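Local coordinates for flavin-nucleotide-binding protein (Mycobacterium smegmatis, PDB 4YBN), which binds FAD and haem as a split beta-barrel oxidoreductase related to pyridoxamine 5'-phosphate oxidase, at the interface of chains A and B. Sequence-based numbering; all coordinates share one arbitrary frame. Chains: chain A/B, Flavin-nucleotide-binding protein.

The interface of chains A and B. Residues chain A 190-192, 218; chain B 89, 186-188.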
# COMPACT_ATOMS: atom_id res chain seq x y z
N THR A 190 -8.26 -8.45 1.20
CA THR A 190 -7.42 -8.85 0.12
C THR A 190 -7.30 -10.32 0.25
O THR A 190 -7.01 -10.84 1.32
CB THR A 190 -6.09 -8.09 0.17
OG1 THR A 190 -6.37 -6.72 -0.15
CG2 THR A 190 -5.12 -8.62 -0.86
N GLN A 191 -7.62 -11.02 -0.85
CA GLN A 191 -7.70 -12.45 -0.86
C GLN A 191 -6.96 -13.10 -2.02
O GLN A 191 -6.92 -12.54 -3.11
CB GLN A 191 -9.17 -12.86 -0.94
CG GLN A 191 -9.62 -13.48 0.37
CD GLN A 191 -11.11 -13.40 0.49
OE1 GLN A 191 -11.65 -12.33 0.83
NE2 GLN A 191 -11.80 -14.51 0.20
N TYR A 192 -6.45 -14.30 -1.78
CA TYR A 192 -5.84 -15.12 -2.80
C TYR A 192 -6.95 -15.72 -3.70
O TYR A 192 -7.93 -16.21 -3.19
CB TYR A 192 -5.07 -16.27 -2.18
CG TYR A 192 -3.85 -15.92 -1.37
CD1 TYR A 192 -2.72 -15.45 -1.99
CD2 TYR A 192 -3.86 -16.05 0.03
CE1 TYR A 192 -1.60 -15.11 -1.25
CE2 TYR A 192 -2.76 -15.73 0.76
CZ TYR A 192 -1.64 -15.26 0.11
OH TYR A 192 -0.52 -14.94 0.88
N LEU A 218 -4.93 -12.59 2.49
CA LEU A 218 -3.52 -12.40 2.27
C LEU A 218 -2.82 -12.28 3.58
O LEU A 218 -3.25 -11.46 4.39
CB LEU A 218 -3.35 -11.09 1.52
CG LEU A 218 -2.02 -10.40 1.64
CD1 LEU A 218 -1.02 -11.20 0.80
CD2 LEU A 218 -2.14 -8.92 1.29
N VAL B 89 1.01 -13.35 -6.72
CA VAL B 89 2.28 -13.96 -6.32
C VAL B 89 2.76 -14.82 -7.45
O VAL B 89 1.99 -15.67 -7.94
CB VAL B 89 2.19 -14.80 -5.04
CG1 VAL B 89 3.62 -15.25 -4.65
CG2 VAL B 89 1.53 -14.07 -3.92
N VAL B 186 -0.55 -17.07 -8.21
CA VAL B 186 -1.67 -17.01 -7.28
C VAL B 186 -2.19 -15.56 -7.21
O VAL B 186 -1.51 -14.65 -6.65
CB VAL B 186 -1.28 -17.46 -5.90
CG1 VAL B 186 -2.49 -17.53 -5.04
CG2 VAL B 186 -0.54 -18.80 -5.95
N PRO B 187 -3.33 -15.29 -7.83
CA PRO B 187 -3.81 -13.92 -7.84
C PRO B 187 -4.20 -13.40 -6.52
O PRO B 187 -4.53 -14.17 -5.61
CB PRO B 187 -5.06 -13.97 -8.75
CG PRO B 187 -4.90 -15.21 -9.55
CD PRO B 187 -4.22 -16.18 -8.61
N LEU B 188 -4.09 -12.07 -6.38
CA LEU B 188 -4.61 -11.37 -5.24
C LEU B 188 -5.63 -10.32 -5.73
O LEU B 188 -5.39 -9.61 -6.72
CB LEU B 188 -3.45 -10.69 -4.54
CG LEU B 188 -2.57 -11.65 -3.81
CD1 LEU B 188 -1.19 -11.06 -3.62
CD2 LEU B 188 -3.23 -12.01 -2.50
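B:Leu188 lays one methyl over a face of the A:Tyr192 ring, towards its CD1–CE1 rim rather than its centre. That methyl, CD2, stands 3.5 Å from A:Tyr192 CD1, and the two side chains run alongside each other in the same direction. Chi1 (-66°), with CG anti to the carbonyl carbon, carries the ring towards chain B, and chi2 (-71°) turns its face to the leucine. From the opposite side of the ring plane comes B:Val186, whose CG1 meets the CD1 edge, 3.7 Å from A:Tyr192 CD1, and also nears the tyrosine CB. CG1 can do so because it lies anti to the valine's own backbone N (chi1 -173°). B:Val89 approaches more distantly, with CG2 near the plane of the ring at its edge, 4.3 Å from A:Tyr192 CE1. Chain B thus covers one face near the CD1–CE1 rim with B:Leu188 and lines the same rim with B:Val186 and, more distantly, B:Val89; this probably limits how freely the ring can turn.

The same leucine methyl also packs against A:Leu218, from a loop of chain A. A:Leu218 crosses B:Leu188 at about a right angle, its CD1 lying 4.1 Å from B:Leu188 CD2 and on the same face of the tyrosine ring. A:Thr190 CG2 adds a looser methyl contact at 4.2 Å from B:Leu188 CD2. A:Gln191 is poorly ordered; its backbone carbonyl O lies near B:Leu188 CA.

Beneath these side chains, strand 184-192 of each chain runs antiparallel to its counterpart, with A:Tyr192 bridged to B:Leu188. Two-fold symmetry repeats the contact with the chains exchanged. The chain B strand of the pair runs alongside strand 78-91 of its own chain, which is how B:Val89 comes to the ring edge, and the pairing probably helps join two split-barrel subunits into a dimer.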